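Side-chain contacts in hypothetical protein (PDB 2GSL), which is possibly a ribonuclease of the MrnC family, built on a ribonuclease III domain, that may take part in RNA processing: residues K73-R78 with L102-G107; S58-K63 with K119-I124. All coordinates share one frame; numbering follows the deposited sequence.

Interaction 1 (K73-R78 with L102-G107); sequences KVIGKR and LEAIIG. With MG (magnesium ion), chain G.
Ile105 reaches across to the glycine of the partner helix, its CD1 lying 3.8 Å from Gly76 CA. The CB of Ile105 sets out alongside the interface; with CG1 anti to the carbonyl carbon (chi1 -66°) and the chain then extended, CD1 is carried onto the backbone of Gly76. Because Gly76 has no side chain, the methyl rests directly on the main chain. One residue earlier on each helix, the branch methyl of Ile75 meets a much shorter partner: Ile75 CG2 stands 4.1 Å from Ala104 CB. Small residues thus sit on both sides, and the helix axes of 73-78 and 102-107 come within 8.3 Å, running roughly antiparallel at 144°. Gly76 CA and Ile105 CA are 5.9 Å apart. The contact is wholly apolar; Leu18 of helix 15-34 packs on Ile75, and Leu68 on Ile105. On helix 93-111, Glu103, which takes no part in this packing, reaches the magnesium ion with an extended chain, and its OE1 binds at 2.3 Å. Its OE2 stays 3.0 Å from the ion and accepts a hydrogen bond from a metal-bound water, 2.8 Å away, so the carboxylate holds the ion directly and through that water. Asp23 of helix 15-34, probably the active-site residue, is a further ligand. The helix pairing is core packing, whereas acidic residues of two helices sharing a magnesium ion resemble the metal-dependent site of ribonuclease III enzymes.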
ATOM      1  N   LYS A  73     -22.543  -1.093  -0.035  1.00 32.77           N
ATOM      2  CA  LYS A  73     -23.145  -1.991  -1.005  1.00 32.65           C
ATOM      3  C   LYS A  73     -23.275  -1.281  -2.358  1.00 32.73           C
ATOM      4  O   LYS A  73     -23.061  -1.887  -3.412  1.00 32.00           O
ATOM      5  CB  LYS A  73     -24.523  -2.448  -0.520  1.00 34.09           C
ATOM      6  CG  LYS A  73     -24.519  -3.267   0.762  1.00 36.02           C
ATOM      7  CD  LYS A  73     -25.888  -3.897   0.997  1.00 39.02           C
ATOM      8  CE  LYS A  73     -25.804  -5.095   1.941  1.00 41.89           C
ATOM      9  NZ  LYS A  73     -27.104  -5.848   2.038  1.00 45.03           N
ATOM     10  N   VAL A  74     -23.620   0.009  -2.310  1.00 32.56           N
ATOM     11  CA  VAL A  74     -23.779   0.844  -3.503  1.00 31.71           C
ATOM     12  C   VAL A  74     -22.446   0.944  -4.246  1.00 32.89           C
ATOM     13  O   VAL A  74     -22.357   0.634  -5.441  1.00 31.70           O
ATOM     14  CB  VAL A  74     -24.269   2.289  -3.121  1.00 32.45           C
ATOM     15  CG1 VAL A  74     -24.407   3.164  -4.368  1.00 29.52           C
ATOM     16  CG2 VAL A  74     -25.614   2.217  -2.404  1.00 30.80           C
ATOM     17  N   ILE A  75     -21.415   1.382  -3.524  1.00 33.62           N
ATOM     18  CA  ILE A  75     -20.079   1.530  -4.084  1.00 34.78           C
ATOM     19  C   ILE A  75     -19.632   0.219  -4.712  1.00 37.32           C
ATOM     20  O   ILE A  75     -19.143   0.189  -5.846  1.00 38.52           O
ATOM     21  CB  ILE A  75     -19.075   1.943  -2.999  1.00 33.90           C
ATOM     22  CG1 ILE A  75     -19.479   3.301  -2.439  1.00 31.70           C
ATOM     23  CG2 ILE A  75     -17.663   1.980  -3.569  1.00 31.41           C
ATOM     24  CD1 ILE A  75     -18.551   3.825  -1.390  1.00 35.05           C
ATOM     25  N   GLY A  76     -19.816  -0.869  -3.974  1.00 38.37           N
ATOM     26  CA  GLY A  76     -19.434  -2.166  -4.485  1.00 39.82           C
ATOM     27  C   GLY A  76     -20.112  -2.476  -5.804  1.00 41.05           C
ATOM     28  O   GLY A  76     -19.455  -2.872  -6.767  1.00 40.41           O
ATOM     29  N   LYS A  77     -21.425  -2.272  -5.855  1.00 43.12           N
ATOM     30  CA  LYS A  77     -22.211  -2.559  -7.056  1.00 44.10           C
ATOM     31  C   LYS A  77     -21.801  -1.756  -8.285  1.00 43.51           C
ATOM     32  O   LYS A  77     -21.503  -2.343  -9.324  1.00 43.29           O
ATOM     33  CB  LYS A  77     -23.707  -2.342  -6.772  1.00 46.60           C
ATOM     34  CG  LYS A  77     -24.661  -3.011  -7.778  1.00 48.10           C
ATOM     35  CD  LYS A  77     -24.872  -2.191  -9.053  1.00 49.78           C
ATOM     36  CE  LYS A  77     -25.956  -1.121  -8.885  1.00 50.82           C
ATOM     37  NZ  LYS A  77     -27.344  -1.681  -8.843  1.00 49.95           N
ATOM     38  N   ARG A  78     -21.791  -0.427  -8.177  1.00 43.33           N
ATOM     39  CA  ARG A  78     -21.423   0.409  -9.317  1.00 43.57           C
ATOM     40  C   ARG A  78     -20.022   0.088  -9.784  1.00 43.61           C
ATOM     41  O   ARG A  78     -19.696   0.252 -10.958  1.00 43.43           O
ATOM     42  CB  ARG A  78     -21.512   1.905  -8.980  1.00 44.55           C
ATOM     43  CG  ARG A  78     -20.509   2.409  -7.951  1.00 46.45           C
ATOM     44  CD  ARG A  78     -20.154   3.899  -8.170  1.00 45.95           C
ATOM     45  NE  ARG A  78     -20.021   4.640  -6.907  1.00 44.15           N
ATOM     46  CZ  ARG A  78     -19.147   5.621  -6.690  1.00 41.60           C
ATOM     47  NH1 ARG A  78     -18.307   5.993  -7.646  1.00 38.97           N
ATOM     48  NH2 ARG A  78     -19.124   6.237  -5.515  1.00 40.51           N
ATOM     49  N   LEU A 102     -14.298  -4.844  -4.470  1.00 22.83           N
ATOM     50  CA  LEU A 102     -13.767  -5.052  -3.130  1.00 21.62           C
ATOM     51  C   LEU A 102     -12.732  -3.966  -2.818  1.00 21.34           C
ATOM     52  O   LEU A 102     -12.783  -3.353  -1.753  1.00 23.13           O
ATOM     53  CB  LEU A 102     -13.146  -6.458  -3.014  1.00 19.89           C
ATOM     54  CG  LEU A 102     -12.545  -7.047  -1.718  1.00 17.11           C
ATOM     55  CD1 LEU A 102     -11.134  -6.532  -1.525  1.00 17.89           C
ATOM     56  CD2 LEU A 102     -13.416  -6.746  -0.534  1.00 12.55           C
ATOM     57  N   GLU A 103     -11.812  -3.701  -3.741  1.00 19.56           N
ATOM     58  CA  GLU A 103     -10.806  -2.668  -3.489  1.00 20.35           C
ATOM     59  C   GLU A 103     -11.436  -1.275  -3.476  1.00 21.42           C
ATOM     60  O   GLU A 103     -10.854  -0.324  -2.957  1.00 23.43           O
ATOM     61  CB  GLU A 103      -9.692  -2.703  -4.546  1.00 17.37           C
ATOM     62  CG  GLU A 103      -8.987  -4.030  -4.668  1.00 15.96           C
ATOM     63  CD  GLU A 103      -7.740  -3.965  -5.519  1.00 20.38           C
ATOM     64  OE1 GLU A 103      -6.687  -4.444  -5.036  1.00 22.04           O
ATOM     65  OE2 GLU A 103      -7.794  -3.451  -6.667  1.00 18.76           O
ATOM     66  N   ALA A 104     -12.625  -1.161  -4.052  1.00 20.92           N
ATOM     67  CA  ALA A 104     -13.313   0.112  -4.100  1.00 20.79           C
ATOM     68  C   ALA A 104     -13.907   0.370  -2.729  1.00 20.37           C
ATOM     69  O   ALA A 104     -13.808   1.471  -2.193  1.00 19.03           O
ATOM     70  CB  ALA A 104     -14.406   0.076  -5.157  1.00 21.91           C
ATOM     71  N   ILE A 105     -14.527  -0.655  -2.161  1.00 22.21           N
ATOM     72  CA  ILE A 105     -15.115  -0.540  -0.836  1.00 23.15           C
ATOM     73  C   ILE A 105     -14.013  -0.270   0.195  1.00 24.74           C
ATOM     74  O   ILE A 105     -14.140   0.637   1.008  1.00 26.34           O
ATOM     75  CB  ILE A 105     -15.865  -1.815  -0.451  1.00 21.56           C
ATOM     76  CG1 ILE A 105     -17.075  -1.982  -1.365  1.00 22.04           C
ATOM     77  CG2 ILE A 105     -16.279  -1.749   1.007  1.00 20.91           C
ATOM     78  CD1 ILE A 105     -17.761  -3.316  -1.224  1.00 23.68           C
ATOM     79  N   ILE A 106     -12.938  -1.051   0.151  1.00 24.19           N
ATOM     80  CA  ILE A 106     -11.833  -0.860   1.077  1.00 24.87           C
ATOM     81  C   ILE A 106     -11.334   0.577   0.926  1.00 25.10           C
ATOM     82  O   ILE A 106     -11.125   1.279   1.912  1.00 25.45           O
ATOM     83  CB  ILE A 106     -10.633  -1.866   0.807  1.00 23.66           C
ATOM     84  CG1 ILE A 106     -11.046  -3.307   1.109  1.00 22.90           C
ATOM     85  CG2 ILE A 106      -9.452  -1.558   1.732  1.00 20.41           C
ATOM     86  CD1 ILE A 106     -11.229  -3.591   2.599  1.00 22.39           C
ATOM     87  N   GLY A 107     -11.147   1.016  -0.313  1.00 25.48           N
ATOM     88  CA  GLY A 107     -10.673   2.367  -0.543  1.00 26.73           C
ATOM     89  C   GLY A 107     -11.596   3.404   0.068  1.00 29.37           C
ATOM     90  O   GLY A 107     -11.137   4.395   0.646  1.00 32.21           O
TER
HETATM   91 MG    MG G 201      -5.500  -5.433  -6.801  1.00 19.00          MG
HETATM   92  O   HOH W   1      -5.602  -3.730  -8.326  1.00 19.81           O
HETATM   93  O   HOH W   2      -4.429  -6.616  -5.067  1.00 32.34           O
HETATM   94  O   HOH W   3      -3.588  -5.897  -8.085  1.00 23.11           O

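Interaction 2 (S58-K63 with K119-I124); sequences SLIYKK and KKIINI
The packing of helix 115-127, the last helix of the chain, against helix 54-64 is carried by Ile60, which meets Ile121 and Ile124. Both branches of Ile60 are used. Ile60 CG2, anti to the backbone N, lies 4.0 Å from the corresponding methyl, Ile121 CG2. The longer branch runs alongside that of Ile124, antiparallel to it, with the CD1 methyls of Ile60 and Ile124 the nearest atoms; at this resolution their exact spacing is doubtful. Ile124 brings its methyl there with CG1 set between the backbone N and the carbonyl carbon (chi1 82°), whereas in Ile60 and Ile121 CG1 lies anti to the carbonyl carbon. Being three positions apart, Ile121 and Ile124 stand on the same side of their helix and give Ile60 two neighbouring methyl surfaces. The backbones stay well separated, Ile60 CA and Ile121 CA being 8.1 Å apart, and branched aliphatic groups bridge the gap. Leu102 of helix 93-111 also packs on Ile60, and Trp26 of helix 15-34 on Ile121. Lysines such as Lys62 and Lys120 occupy the exposed sides. Isoleucines turned inward and lysines outward are the mark of amphipathic helices closing the hydrophobic core of an all-helical domain.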
ATOM      1  N   SER A  58     -12.064 -11.688  -4.701  1.00 28.15           N
ATOM      2  CA  SER A  58     -13.408 -12.033  -5.173  1.00 27.96           C
ATOM      3  C   SER A  58     -14.157 -12.912  -4.170  1.00 29.20           C
ATOM      4  O   SER A  58     -15.368 -12.764  -3.980  1.00 29.16           O
ATOM      5  CB  SER A  58     -13.335 -12.752  -6.531  1.00 27.68           C
ATOM      6  OG  SER A  58     -14.630 -13.168  -6.963  1.00 27.14           O
ATOM      7  N   LEU A  59     -13.446 -13.838  -3.539  1.00 29.84           N
ATOM      8  CA  LEU A  59     -14.088 -14.690  -2.553  1.00 31.75           C
ATOM      9  C   LEU A  59     -14.458 -13.803  -1.390  1.00 32.71           C
ATOM     10  O   LEU A  59     -15.535 -13.946  -0.811  1.00 33.35           O
ATOM     11  CB  LEU A  59     -13.141 -15.783  -2.066  1.00 35.37           C
ATOM     12  CG  LEU A  59     -12.884 -16.947  -3.027  1.00 38.53           C
ATOM     13  CD1 LEU A  59     -11.968 -17.971  -2.359  1.00 37.14           C
ATOM     14  CD2 LEU A  59     -14.221 -17.594  -3.410  1.00 39.98           C
ATOM     15  N   ILE A  60     -13.563 -12.880  -1.053  1.00 31.35           N
ATOM     16  CA  ILE A  60     -13.826 -11.972   0.045  1.00 32.23           C
ATOM     17  C   ILE A  60     -15.099 -11.197  -0.235  1.00 32.20           C
ATOM     18  O   ILE A  60     -16.061 -11.266   0.531  1.00 32.46           O
ATOM     19  CB  ILE A  60     -12.675 -10.965   0.246  1.00 33.66           C
ATOM     20  CG1 ILE A  60     -11.413 -11.701   0.691  1.00 33.47           C
ATOM     21  CG2 ILE A  60     -13.069  -9.925   1.296  1.00 32.20           C
ATOM     22  CD1 ILE A  60     -11.559 -12.410   2.021  1.00 34.67           C
ATOM     23  N   TYR A  61     -15.113 -10.468  -1.345  1.00 32.64           N
ATOM     24  CA  TYR A  61     -16.284  -9.677  -1.702  1.00 32.54           C
ATOM     25  C   TYR A  61     -17.569 -10.499  -1.580  1.00 32.32           C
ATOM     26  O   TYR A  61     -18.479 -10.122  -0.856  1.00 30.48           O
ATOM     27  CB  TYR A  61     -16.115  -9.107  -3.120  1.00 30.70           C
ATOM     28  CG  TYR A  61     -17.322  -8.372  -3.654  1.00 28.71           C
ATOM     29  CD1 TYR A  61     -18.347  -9.061  -4.286  1.00 28.48           C
ATOM     30  CD2 TYR A  61     -17.450  -6.993  -3.506  1.00 29.46           C
ATOM     31  CE1 TYR A  61     -19.472  -8.404  -4.756  1.00 29.25           C
ATOM     32  CE2 TYR A  61     -18.577  -6.316  -3.970  1.00 28.85           C
ATOM     33  CZ  TYR A  61     -19.588  -7.031  -4.593  1.00 29.48           C
ATOM     34  OH  TYR A  61     -20.731  -6.396  -5.032  1.00 30.08           O
ATOM     35  N   LYS A  62     -17.630 -11.639  -2.252  1.00 34.09           N
ATOM     36  CA  LYS A  62     -18.827 -12.459  -2.190  1.00 36.84           C
ATOM     37  C   LYS A  62     -19.190 -12.960  -0.795  1.00 38.59           C
ATOM     38  O   LYS A  62     -20.349 -13.291  -0.542  1.00 40.51           O
ATOM     39  CB  LYS A  62     -18.706 -13.616  -3.175  1.00 35.99           C
ATOM     40  CG  LYS A  62     -18.583 -13.112  -4.599  1.00 35.97           C
ATOM     41  CD  LYS A  62     -18.145 -14.181  -5.583  1.00 37.51           C
ATOM     42  CE  LYS A  62     -19.218 -15.204  -5.840  1.00 35.20           C
ATOM     43  NZ  LYS A  62     -18.815 -16.091  -6.962  1.00 36.08           N
ATOM     44  N   LYS A  63     -18.220 -12.994   0.116  1.00 40.02           N
ATOM     45  CA  LYS A  63     -18.491 -13.450   1.477  1.00 41.20           C
ATOM     46  C   LYS A  63     -18.906 -12.326   2.420  1.00 40.27           C
ATOM     47  O   LYS A  63     -19.415 -12.595   3.508  1.00 41.25           O
ATOM     48  CB  LYS A  63     -17.269 -14.172   2.063  1.00 45.23           C
ATOM     49  CG  LYS A  63     -16.917 -15.488   1.351  1.00 50.45           C
ATOM     50  CD  LYS A  63     -15.639 -16.106   1.910  1.00 51.43           C
ATOM     51  CE  LYS A  63     -15.833 -16.652   3.326  1.00 54.41           C
ATOM     52  NZ  LYS A  63     -16.656 -17.911   3.369  1.00 55.27           N
ATOM     53  N   LYS A 119     -10.461  -3.423   9.305  1.00 43.58           N
ATOM     54  CA  LYS A 119      -9.874  -4.457  10.155  1.00 42.83           C
ATOM     55  C   LYS A 119     -10.795  -5.662  10.299  1.00 42.02           C
ATOM     56  O   LYS A 119     -10.337  -6.797  10.411  1.00 41.20           O
ATOM     57  CB  LYS A 119      -9.551  -3.903  11.552  1.00 42.74           C
ATOM     58  CG  LYS A 119      -8.913  -4.932  12.486  1.00 44.40           C
ATOM     59  CD  LYS A 119      -8.386  -4.308  13.790  1.00 47.51           C
ATOM     60  CE  LYS A 119      -7.455  -5.291  14.543  1.00 48.90           C
ATOM     61  NZ  LYS A 119      -6.838  -4.732  15.790  1.00 46.29           N
ATOM     62  N   LYS A 120     -12.098  -5.425  10.285  1.00 41.39           N
ATOM     63  CA  LYS A 120     -13.031  -6.527  10.440  1.00 41.63           C
ATOM     64  C   LYS A 120     -13.000  -7.441   9.210  1.00 41.53           C
ATOM     65  O   LYS A 120     -13.152  -8.656   9.325  1.00 41.27           O
ATOM     66  CB  LYS A 120     -14.434  -5.973  10.689  1.00 42.05           C
ATOM     67  CG  LYS A 120     -15.363  -6.949  11.367  1.00 42.62           C
ATOM     68  CD  LYS A 120     -16.405  -6.228  12.208  1.00 45.01           C
ATOM     69  CE  LYS A 120     -17.381  -5.421  11.363  1.00 46.69           C
ATOM     70  NZ  LYS A 120     -18.479  -4.808  12.191  1.00 47.56           N
ATOM     71  N   ILE A 121     -12.792  -6.847   8.037  1.00 40.57           N
ATOM     72  CA  ILE A 121     -12.716  -7.597   6.786  1.00 38.95           C
ATOM     73  C   ILE A 121     -11.365  -8.307   6.737  1.00 38.11           C
ATOM     74  O   ILE A 121     -11.264  -9.458   6.318  1.00 36.67           O
ATOM     75  CB  ILE A 121     -12.841  -6.650   5.560  1.00 38.02           C
ATOM     76  CG1 ILE A 121     -14.248  -6.068   5.500  1.00 38.23           C
ATOM     77  CG2 ILE A 121     -12.531  -7.388   4.282  1.00 35.00           C
ATOM     78  CD1 ILE A 121     -14.400  -4.970   4.465  1.00 40.85           C
ATOM     79  N   ILE A 122     -10.322  -7.608   7.165  1.00 37.88           N
ATOM     80  CA  ILE A 122      -8.998  -8.200   7.173  1.00 37.70           C
ATOM     81  C   ILE A 122      -8.974  -9.376   8.152  1.00 39.11           C
ATOM     82  O   ILE A 122      -8.253 -10.342   7.935  1.00 38.46           O
ATOM     83  CB  ILE A 122      -7.931  -7.171   7.572  1.00 36.15           C
ATOM     84  CG1 ILE A 122      -7.891  -6.047   6.533  1.00 36.04           C
ATOM     85  CG2 ILE A 122      -6.574  -7.843   7.682  1.00 33.93           C
ATOM     86  CD1 ILE A 122      -7.490  -6.499   5.140  1.00 36.08           C
ATOM     87  N   ASN A 123      -9.766  -9.298   9.219  1.00 40.69           N
ATOM     88  CA  ASN A 123      -9.815 -10.379  10.191  1.00 42.77           C
ATOM     89  C   ASN A 123     -10.451 -11.639   9.618  1.00 45.44           C
ATOM     90  O   ASN A 123     -10.200 -12.741  10.108  1.00 46.88           O
ATOM     91  CB  ASN A 123     -10.573  -9.957  11.450  1.00 41.84           C
ATOM     92  CG  ASN A 123      -9.693  -9.213  12.441  1.00 43.29           C
ATOM     93  OD1 ASN A 123     -10.165  -8.762  13.486  1.00 43.40           O
ATOM     94  ND2 ASN A 123      -8.408  -9.084  12.118  1.00 41.96           N
ATOM     95  N   ILE A 124     -11.277 -11.494   8.588  1.00 47.21           N
ATOM     96  CA  ILE A 124     -11.898 -12.672   7.998  1.00 48.74           C
ATOM     97  C   ILE A 124     -10.964 -13.241   6.931  1.00 49.26           C
ATOM     98  O   ILE A 124     -11.209 -14.309   6.373  1.00 49.13           O
ATOM     99  CB  ILE A 124     -13.304 -12.347   7.400  1.00 47.95           C
ATOM    100  CG1 ILE A 124     -13.181 -11.739   6.010  1.00 47.45           C
ATOM    101  CG2 ILE A 124     -14.055 -11.408   8.330  1.00 48.25           C
ATOM    102  CD1 ILE A 124     -13.194 -12.765   4.906  1.00 47.99           C
TER

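Both contacts are buried, apolar and direct, and they meet in one core: Leu102 CD2 lies 3.7 Å from Ile60 CG2, and Ile106 CD1 lies 3.9 Å from Ile121 CD1. Four different helices take part. Helices 54-64 and 70-80 are consecutive, as are 93-111 and 115-127, so each interaction joins one member of each pair. Interaction 1 uses glycine and alanine to bring two backbones close, while interaction 2 spans a wider gap with isoleucines alone and, at Ile124, approaches the surface. Interaction 1 alone includes a magnesium ligand, Glu103; interaction 2 lies away from the metal site.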